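Local coordinates for protein ENT (Trypanosoma brucei brucei, PDB 5ZX1) that is of unknown cellular function but carries an all-helical ENT domain, the part modelled here, which probably serves protein-protein contacts in a transcription-related factor, at residues R50-H55 with R65-D70. Numbering follows the deposited sequence.
Sequences RVLCMH and RRILED
Leu52, near the end of helix 30-56, reaches across to Leu68 and Ile67 on helix 62-74, and almost everything that touches here does so through one methyl. Its CB points toward the other helix but is still 5.5 Å from Leu68 CG. At chi1 -72° the next bond swings CG opposite the backbone carbonyl carbon, and Leu52 CG remains 5.3 Å from Leu68 CG. There the chain forks. CD1 carries on across the gap and settles beside the branch point of Leu68, with Leu52 CD1 4.1 Å from Leu68 CG and Leu68 CD2 nearly as close. Its other flank looks toward Ile67, whose CG2 lies 4.4 Å from Leu52 CD1. The second methyl, Leu52 CD2, turns back and stays 5.3 Å from Ile67 CD1.

Leu68, from the facing helix, also has CG anti to its carbonyl carbon (chi1 -70°); the two side chains slide past each other in opposite directions rather than meeting end to end. Leu52 CA and Leu68 CA are 9.1 Å apart, the nearest backbone pair of the two segments. The segments run in nearly opposite directions, as two helices joined by a short connection can. Leu60 in that connection touches both leucines, while Leu48 and Tyr45, farther back on helix 30-56, take Ile67 and Leu68.

Only carbon meets carbon across the pair, with 112 Å² buried in total. That implies a light, non-directional hydrophobic contact near the loop end of the antiparallel helical hairpin of the ENT domain: dispersion and exclusion of water hold it, and contacts from Leu60, Leu48 and Tyr45 probably add to the packing of the two helices.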
ATOM      1  N   ARG A  50       1.303   2.665   0.037  1.00 62.25           N
ATOM      2  CA  ARG A  50       1.490   4.106  -0.140  1.00 63.82           C
ATOM      3  C   ARG A  50       0.584   4.863   0.809  1.00 64.52           C
ATOM      4  O   ARG A  50       1.020   5.706   1.609  1.00 64.08           O
ATOM      5  CB  ARG A  50       1.208   4.518  -1.588  1.00 64.02           C
ATOM      6  CG  ARG A  50       2.048   3.764  -2.595  1.00 68.98           C
ATOM      7  CD  ARG A  50       1.387   3.730  -3.960  1.00 67.59           C
ATOM      8  NE  ARG A  50       0.973   5.063  -4.364  1.00 68.66           N
ATOM      9  CZ  ARG A  50       1.798   6.016  -4.787  1.00 75.93           C
ATOM     10  NH1 ARG A  50       3.107   5.805  -4.860  1.00 71.77           N
ATOM     11  NH2 ARG A  50       1.299   7.194  -5.116  1.00 65.13           N
ATOM     12  N   VAL A  51      -0.687   4.521   0.715  1.00 56.34           N
ATOM     13  CA  VAL A  51      -1.725   5.123   1.505  1.00 58.73           C
ATOM     14  C   VAL A  51      -1.530   4.929   3.023  1.00 62.28           C
ATOM     15  O   VAL A  51      -1.720   5.861   3.802  1.00 65.14           O
ATOM     16  CB  VAL A  51      -3.068   4.559   1.009  1.00 58.06           C
ATOM     17  CG1 VAL A  51      -4.073   4.551   2.084  1.00 63.70           C
ATOM     18  CG2 VAL A  51      -3.552   5.360  -0.168  1.00 59.69           C
ATOM     19  N   LEU A  52      -1.139   3.743   3.464  1.00 61.50           N
ATOM     20  CA  LEU A  52      -0.907   3.574   4.896  1.00 62.42           C
ATOM     21  C   LEU A  52       0.309   4.396   5.340  1.00 64.27           C
ATOM     22  O   LEU A  52       0.393   4.834   6.495  1.00 61.89           O
ATOM     23  CB  LEU A  52      -0.723   2.098   5.254  1.00 60.04           C
ATOM     24  CG  LEU A  52      -2.019   1.293   5.166  1.00 60.63           C
ATOM     25  CD1 LEU A  52      -1.905  -0.074   5.843  1.00 58.67           C
ATOM     26  CD2 LEU A  52      -3.187   2.096   5.726  1.00 58.51           C
ATOM     27  N   CYS A  53       1.239   4.628   4.417  1.00 60.80           N
ATOM     28  CA  CYS A  53       2.385   5.477   4.718  1.00 68.52           C
ATOM     29  C   CYS A  53       2.026   6.967   4.674  1.00 66.38           C
ATOM     30  O   CYS A  53       2.650   7.781   5.350  1.00 70.38           O
ATOM     31  CB  CYS A  53       3.524   5.186   3.750  1.00 59.87           C
ATOM     32  SG  CYS A  53       4.232   3.579   3.973  1.00 69.76           S
ATOM     33  N   MET A  54       1.034   7.335   3.875  1.00 64.28           N
ATOM     34  CA  MET A  54       0.594   8.721   3.859  1.00 63.41           C
ATOM     35  C   MET A  54       0.022   9.119   5.208  1.00 66.64           C
ATOM     36  O   MET A  54       0.150  10.268   5.635  1.00 73.91           O
ATOM     37  CB  MET A  54      -0.446   8.950   2.779  1.00 64.26           C
ATOM     38  CG  MET A  54       0.106   8.974   1.381  1.00 64.69           C
ATOM     39  SD  MET A  54      -1.289   9.178   0.253  1.00 65.87           S
ATOM     40  CE  MET A  54      -0.471   9.040  -1.343  1.00 64.72           C
ATOM     41  N   HIS A  55      -0.606   8.165   5.882  1.00 64.45           N
ATOM     42  CA  HIS A  55      -1.257   8.436   7.157  1.00 63.22           C
ATOM     43  C   HIS A  55      -0.320   8.355   8.346  1.00 64.69           C
ATOM     44  O   HIS A  55      -0.524   9.043   9.339  1.00 66.36           O
ATOM     45  CB  HIS A  55      -2.410   7.466   7.380  1.00 65.40           C
ATOM     46  CG  HIS A  55      -3.696   7.905   6.765  1.00 58.71           C
ATOM     47  ND1 HIS A  55      -4.099   7.501   5.509  1.00 64.31           N
ATOM     48  CD2 HIS A  55      -4.689   8.705   7.234  1.00 68.38           C
ATOM     49  CE1 HIS A  55      -5.280   8.030   5.229  1.00 62.82           C
ATOM     50  NE2 HIS A  55      -5.660   8.762   6.265  1.00 67.28           N
ATOM     51  N   ARG A  65      -0.104  -2.559  10.409  1.00 59.88           N
ATOM     52  CA  ARG A  65       0.789  -3.700  10.183  1.00 66.33           C
ATOM     53  C   ARG A  65      -0.037  -4.957   9.929  1.00 64.18           C
ATOM     54  O   ARG A  65       0.264  -5.758   9.034  1.00 64.63           O
ATOM     55  CB  ARG A  65       1.725  -3.921  11.376  1.00 59.11           C
ATOM     56  CG  ARG A  65       2.764  -2.829  11.548  1.00 61.24           C
ATOM     57  CD  ARG A  65       3.914  -3.262  12.477  1.00 63.37           C
ATOM     58  NE  ARG A  65       3.437  -3.686  13.799  1.00 68.76           N
ATOM     59  CZ  ARG A  65       2.981  -2.866  14.749  1.00 69.07           C
ATOM     60  NH1 ARG A  65       2.925  -1.553  14.544  1.00 67.44           N
ATOM     61  NH2 ARG A  65       2.565  -3.360  15.916  1.00 69.45           N
ATOM     62  N   ARG A  66      -1.098  -5.117  10.706  1.00 59.33           N
ATOM     63  CA  ARG A  66      -1.951  -6.293  10.563  1.00 63.00           C
ATOM     64  C   ARG A  66      -2.703  -6.306   9.243  1.00 58.04           C
ATOM     65  O   ARG A  66      -3.039  -7.365   8.733  1.00 58.49           O
ATOM     66  CB  ARG A  66      -2.946  -6.375  11.719  1.00 59.60           C
ATOM     67  CG  ARG A  66      -2.280  -6.609  13.049  1.00 58.26           C
ATOM     68  CD  ARG A  66      -3.284  -6.994  14.117  1.00 60.30           C
ATOM     69  NE  ARG A  66      -2.605  -7.445  15.325  1.00 56.34           N
ATOM     70  CZ  ARG A  66      -3.196  -7.584  16.503  1.00 61.20           C
ATOM     71  NH1 ARG A  66      -4.498  -7.320  16.623  1.00 55.46           N
ATOM     72  NH2 ARG A  66      -2.486  -7.996  17.555  1.00 55.91           N
ATOM     73  N   ILE A  67      -2.997  -5.133   8.702  1.00 58.35           N
ATOM     74  CA  ILE A  67      -3.671  -5.073   7.411  1.00 59.30           C
ATOM     75  C   ILE A  67      -2.713  -5.524   6.320  1.00 59.57           C
ATOM     76  O   ILE A  67      -3.076  -6.291   5.434  1.00 56.95           O
ATOM     77  CB  ILE A  67      -4.200  -3.681   7.123  1.00 58.42           C
ATOM     78  CG1 ILE A  67      -5.415  -3.399   8.005  1.00 57.14           C
ATOM     79  CG2 ILE A  67      -4.536  -3.546   5.642  1.00 55.53           C
ATOM     80  CD1 ILE A  67      -5.790  -1.937   8.037  1.00 60.16           C
ATOM     81  N   LEU A  68      -1.473  -5.066   6.404  1.00 56.43           N
ATOM     82  CA  LEU A  68      -0.485  -5.463   5.420  1.00 58.89           C
ATOM     83  C   LEU A  68      -0.224  -6.955   5.518  1.00 61.10           C
ATOM     84  O   LEU A  68      -0.191  -7.652   4.510  1.00 64.86           O
ATOM     85  CB  LEU A  68       0.816  -4.670   5.596  1.00 57.08           C
ATOM     86  CG  LEU A  68       0.733  -3.188   5.222  1.00 58.02           C
ATOM     87  CD1 LEU A  68       2.083  -2.510   5.398  1.00 66.07           C
ATOM     88  CD2 LEU A  68       0.231  -3.019   3.800  1.00 58.42           C
ATOM     89  N   GLU A  69      -0.047  -7.444   6.740  1.00 69.34           N
ATOM     90  CA  GLU A  69       0.229  -8.855   6.976  1.00 61.75           C
ATOM     91  C   GLU A  69      -0.911  -9.742   6.466  1.00 61.97           C
ATOM     92  O   GLU A  69      -0.673 -10.793   5.876  1.00 60.56           O
ATOM     93  CB  GLU A  69       0.468  -9.102   8.467  1.00 60.80           C
ATOM     94  CG  GLU A  69       0.655 -10.581   8.822  1.00 64.95           C
ATOM     95  CD  GLU A  69       0.752 -10.854  10.329  1.00 69.19           C
ATOM     96  OE1 GLU A  69       1.105 -12.006  10.688  1.00 74.49           O
ATOM     97  OE2 GLU A  69       0.485  -9.939  11.154  1.00 62.53           O
ATOM     98  N   ASP A  70      -2.149  -9.317   6.676  1.00 57.89           N
ATOM     99  CA  ASP A  70      -3.287 -10.125   6.254  1.00 57.62           C
ATOM    100  C   ASP A  70      -3.420 -10.160   4.732  1.00 60.29           C
ATOM    101  O   ASP A  70      -3.707 -11.205   4.159  1.00 58.98           O
ATOM    102  CB  ASP A  70      -4.581  -9.604   6.887  1.00 59.31           C
ATOM    103  CG  ASP A  70      -4.676  -9.946   8.371  1.00 64.49           C
ATOM    104  OD1 ASP A  70      -3.837 -10.747   8.844  1.00 61.71           O
ATOM    105  OD2 ASP A  70      -5.578  -9.417   9.067  1.00 65.83           O
TER